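Sensor protein CzcS (Pseudomonas aeruginosa, PDB 5GPO) senses zinc as the histidine kinase of a two-component system tied to metal detoxification and antibiotic resistance, probably relaying the signal by phosphotransfer. Local coordinates at the interface of chains A and B. Numbering follows the deposited sequence. Chains: chain A/B, Sensor protein CzcS.

Contacts 1 and 2 lie about 26 Å apart, measured between the centres of their C-alpha atoms, and belong to the two-fold symmetric interface of the deposited assembly; the structure alone does not show whether this dimer forms in the cell. In contact 1 the first helix of chain B lies on the sheet of chain A; in contact 2 helices 7-27 and 34-47 of chain A lie on the sheet of chain B. B:Ile20 and A:Val122 in contact 1 return as A:Ile20 and B:Val122 in contact 2. Helix 34-47 also carries the zinc ligands A:His39 and A:Asp43, so metal binding could plausibly be felt here.

Contact 1: the interface of chains A and B. Residues chain A 112-114, 122; chain B 17, 20-21, 24-25.
A:Met112 points CG away from its own carbonyl carbon (chi1 -48°) and runs extended beyond it, while B:Arg21, whose CG lies opposite its backbone N, bends at its third torsion (chi3 -60°) so that its guanidinium group comes to lie over the methionine. This is helix-on-sheet packing in the sensor domain of a HAMP-containing histidine kinase: strands 104-113 and 119-127 of chain A receive helix 7-25 of chain B. The long, flexible thioether suits the task of following the helix surface. SD touches B:Arg21 CA at 3.6 Å, and the terminal CE reaches B:Leu17 CD1 at 3.5 Å, the two side chains crossing at a slant. B:Leu17 CD1 also meets A:Val122 CG1 at 3.7 Å, its branch sliding past the valine in the opposite direction. Farther along the helix, B:Leu24 CD1 lies 4.0 Å from A:Met112 SD. The guanidinium group presents one face to A:Met112 CG, 3.6 Å above its plane and shifted toward the rim. B:Glu25, extended beyond CG, accepts a nearly straight hydrogen bond (167° at H) from A:Arg113 N to its carboxylate OE2 at 2.8 Å, met on the anti side and somewhat out of plane. A salt bridge from B:Arg21 NH2 to the same OE2, 3.2 Å long, probably steadies the carboxylate and favours its negative charge.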
loop_
_atom_site.group_PDB
_atom_site.type_symbol
_atom_site.label_atom_id
_atom_site.label_comp_id
_atom_site.label_asym_id
_atom_site.label_seq_id
_atom_site.Cartn_x
_atom_site.Cartn_y
_atom_site.Cartn_z
ATOM N N MET A 112 18.130 -0.284 9.867
ATOM C CA MET A 112 17.318 -0.061 11.045
ATOM C C MET A 112 17.674 -1.120 12.082
ATOM O O MET A 112 18.338 -2.125 11.789
ATOM C CB MET A 112 15.809 -0.057 10.698
ATOM C CG MET A 112 15.517 0.834 9.479
ATOM S SD MET A 112 13.772 1.176 9.178
ATOM C CE MET A 112 13.940 2.467 7.931
ATOM N N ARG A 113 17.297 -0.847 13.320
ATOM C CA ARG A 113 17.542 -1.767 14.419
ATOM C C ARG A 113 16.194 -2.176 14.977
ATOM O O ARG A 113 15.446 -1.328 15.476
ATOM C CB ARG A 113 18.413 -1.126 15.500
ATOM N N MET A 114 15.867 -3.460 14.871
ATOM C CA MET A 114 14.659 -3.934 15.523
ATOM C C MET A 114 14.769 -3.730 17.029
ATOM O O MET A 114 15.795 -3.286 17.556
ATOM C CB MET A 114 14.408 -5.399 15.203
ATOM C CG MET A 114 14.559 -5.677 13.752
ATOM S SD MET A 114 13.897 -7.263 13.286
ATOM C CE MET A 114 13.058 -6.794 11.766
ATOM N N VAL A 122 16.907 -2.105 5.207
ATOM C CA VAL A 122 15.539 -1.840 4.765
ATOM C C VAL A 122 15.608 -1.118 3.428
ATOM O O VAL A 122 16.112 0.009 3.355
ATOM C CB VAL A 122 14.776 -0.989 5.792
ATOM C CG1 VAL A 122 13.359 -0.570 5.249
ATOM C CG2 VAL A 122 14.672 -1.738 7.113
ATOM N N LEU B 17 10.050 5.962 4.153
ATOM C CA LEU B 17 11.049 5.177 4.867
ATOM C C LEU B 17 11.070 5.538 6.346
ATOM O O LEU B 17 11.234 4.668 7.205
ATOM C CB LEU B 17 12.431 5.395 4.253
ATOM C CG LEU B 17 13.523 4.514 4.863
ATOM C CD1 LEU B 17 13.227 3.070 4.524
ATOM C CD2 LEU B 17 14.901 4.926 4.299
ATOM N N ILE B 20 8.241 3.874 8.024
ATOM C CA ILE B 20 8.582 2.479 8.294
ATOM C C ILE B 20 9.485 2.370 9.516
ATOM O O ILE B 20 9.314 1.471 10.348
ATOM C CB ILE B 20 9.231 1.833 7.057
ATOM C CG1 ILE B 20 8.205 1.744 5.930
ATOM C CG2 ILE B 20 9.734 0.443 7.406
ATOM C CD1 ILE B 20 8.803 1.433 4.583
ATOM N N ARG B 21 10.476 3.260 9.635
ATOM C CA ARG B 21 11.334 3.247 10.822
ATOM C C ARG B 21 10.525 3.499 12.090
ATOM O O ARG B 21 10.792 2.894 13.137
ATOM C CB ARG B 21 12.458 4.283 10.685
ATOM C CG ARG B 21 13.394 4.345 11.898
ATOM C CD ARG B 21 14.484 5.426 11.759
ATOM N NE ARG B 21 15.362 5.222 10.607
ATOM C CZ ARG B 21 16.443 4.433 10.598
ATOM N NH1 ARG B 21 17.167 4.324 9.501
ATOM N NH2 ARG B 21 16.793 3.725 11.671
ATOM N N LEU B 24 8.989 0.312 13.259
ATOM C CA LEU B 24 9.907 -0.689 13.794
ATOM C C LEU B 24 10.501 -0.273 15.130
ATOM O O LEU B 24 10.657 -1.106 16.031
ATOM C CB LEU B 24 11.051 -0.947 12.808
ATOM C CG LEU B 24 10.909 -1.990 11.697
ATOM C CD1 LEU B 24 12.165 -2.024 10.852
ATOM C CD2 LEU B 24 10.627 -3.377 12.268
ATOM N N GLU B 25 10.849 1.003 15.275
ATOM C CA GLU B 25 11.653 1.442 16.399
ATOM C C GLU B 25 10.886 2.259 17.435
ATOM O O GLU B 25 11.358 2.385 18.568
ATOM C CB GLU B 25 12.862 2.228 15.870
ATOM C CG GLU B 25 13.681 1.398 14.880
ATOM C CD GLU B 25 14.937 2.086 14.360
ATOM O OE1 GLU B 25 15.178 3.261 14.683
ATOM O OE2 GLU B 25 15.686 1.435 13.608
#

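Contact 2: the interface of chains A and B. Residues chain A 20, 41, 45; chain B 53, 55, 67, 122, 124.
A:Ile20 and B:Leu53 reach toward each other tip to tip, with CD1 of the isoleucine 3.8 Å from CD2 of the leucine. The partners come from opposite sides, two helices of one sensor domain and the sheet of its twin, and meet as a layer of branched aliphatic side chains and one phenylalanine ring. A:Leu41 makes a second tip-to-tip meeting with B:Ile55, whose long arm ends in a methyl that closes to 3.4 Å between the two CD1 atoms. That is tight for carbon, and the leucine's chi1 of -113° lies away from a staggered position, so some strain is plausible here. The same CD1 also meets B:Leu53 CD2 at 4.1 Å, and these two leucines cross at about a right angle. B:Phe67 has its ring set between its own backbone N and carbonyl carbon (chi1 48°), an orientation that brings CZ to 3.8 Å from A:Leu41 CB and CE1 to 4.0 Å from A:Leu45 CD2. The flat, wide ring can therefore support two residues one helical turn apart. A:Leu45 slides past the phenylalanine in the opposite direction and does the same with B:Leu124, where the CD1 atoms lie 3.8 Å apart; its forked end suits it to touch both. B:Val122, short and beta-branched as befits a strand, meets A:Ile20 more loosely, CG1 to CG2 at 4.2 Å. In the fold, helices 7-27 and 34-47 of chain A lie side by side across strands 51-57, 65-68 and 119-127 of chain B.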
loop_
_atom_site.group_PDB
_atom_site.type_symbol
_atom_site.label_atom_id
_atom_site.label_comp_id
_atom_site.label_asym_id
_atom_site.label_seq_id
_atom_site.Cartn_x
_atom_site.Cartn_y
_atom_site.Cartn_z
ATOM N N ILE A 20 -9.484 -5.627 -6.968
ATOM C CA ILE A 20 -10.215 -5.762 -5.709
ATOM C C ILE A 20 -11.417 -6.691 -5.874
ATOM O O ILE A 20 -11.662 -7.562 -5.036
ATOM C CB ILE A 20 -10.643 -4.376 -5.194
ATOM C CG1 ILE A 20 -9.413 -3.543 -4.829
ATOM C CG2 ILE A 20 -11.595 -4.521 -4.001
ATOM C CD1 ILE A 20 -8.539 -4.162 -3.759
ATOM N N LEU A 41 -7.269 -8.853 1.654
ATOM C CA LEU A 41 -7.605 -7.760 0.742
ATOM C C LEU A 41 -6.552 -6.665 0.787
ATOM O O LEU A 41 -6.158 -6.124 -0.260
ATOM C CB LEU A 41 -8.969 -7.170 1.088
ATOM C CG LEU A 41 -10.049 -7.411 0.030
ATOM C CD1 LEU A 41 -11.170 -6.437 0.205
ATOM C CD2 LEU A 41 -9.473 -7.287 -1.369
ATOM N N LEU A 45 -4.325 -4.859 -2.259
ATOM C CA LEU A 45 -4.189 -3.421 -2.478
ATOM C C LEU A 45 -2.717 -3.016 -2.544
ATOM O O LEU A 45 -2.317 -2.213 -3.396
ATOM C CB LEU A 45 -4.919 -2.638 -1.377
ATOM C CG LEU A 45 -5.062 -1.121 -1.625
ATOM C CD1 LEU A 45 -6.021 -0.787 -2.757
ATOM C CD2 LEU A 45 -5.451 -0.368 -0.364
ATOM N N LEU B 53 -9.172 1.968 0.986
ATOM C CA LEU B 53 -10.265 1.095 0.573
ATOM C C LEU B 53 -11.296 0.975 1.681
ATOM O O LEU B 53 -10.952 0.650 2.825
ATOM C CB LEU B 53 -9.737 -0.284 0.175
ATOM C CG LEU B 53 -10.775 -1.302 -0.329
ATOM C CD1 LEU B 53 -11.562 -0.739 -1.512
ATOM C CD2 LEU B 53 -10.092 -2.606 -0.712
ATOM N N ILE B 55 -15.063 -0.837 2.477
ATOM C CA ILE B 55 -16.031 -1.840 2.072
ATOM C C ILE B 55 -17.144 -1.843 3.100
ATOM O O ILE B 55 -16.884 -2.050 4.289
ATOM C CB ILE B 55 -15.369 -3.214 1.938
ATOM C CG1 ILE B 55 -14.357 -3.120 0.791
ATOM C CG2 ILE B 55 -16.418 -4.306 1.701
ATOM C CD1 ILE B 55 -13.886 -4.411 0.302
ATOM N N PHE B 67 -9.147 0.239 5.324
ATOM C CA PHE B 67 -7.704 0.331 5.520
ATOM C C PHE B 67 -7.075 1.160 4.405
ATOM O O PHE B 67 -7.688 1.425 3.375
ATOM C CB PHE B 67 -7.057 -1.058 5.589
ATOM C CG PHE B 67 -7.482 -1.984 4.490
ATOM C CD1 PHE B 67 -6.925 -1.884 3.222
ATOM C CD2 PHE B 67 -8.425 -2.971 4.724
ATOM C CE1 PHE B 67 -7.304 -2.746 2.206
ATOM C CE2 PHE B 67 -8.815 -3.837 3.714
ATOM C CZ PHE B 67 -8.250 -3.728 2.452
ATOM N N VAL B 122 -18.189 -0.855 -2.440
ATOM C CA VAL B 122 -16.730 -0.775 -2.414
ATOM C C VAL B 122 -16.345 0.630 -2.835
ATOM O O VAL B 122 -16.704 1.074 -3.932
ATOM C CB VAL B 122 -16.081 -1.813 -3.343
ATOM C CG1 VAL B 122 -14.537 -1.619 -3.368
ATOM C CG2 VAL B 122 -16.453 -3.236 -2.902
ATOM N N LEU B 124 -13.110 2.924 -3.433
ATOM C CA LEU B 124 -11.665 2.951 -3.615
ATOM C C LEU B 124 -11.215 4.365 -3.962
ATOM O O LEU B 124 -11.690 4.961 -4.940
ATOM C CB LEU B 124 -11.242 1.958 -4.701
ATOM C CG LEU B 124 -9.768 1.877 -5.102
ATOM C CD1 LEU B 124 -8.877 1.414 -3.950
ATOM C CD2 LEU B 124 -9.654 0.906 -6.291
#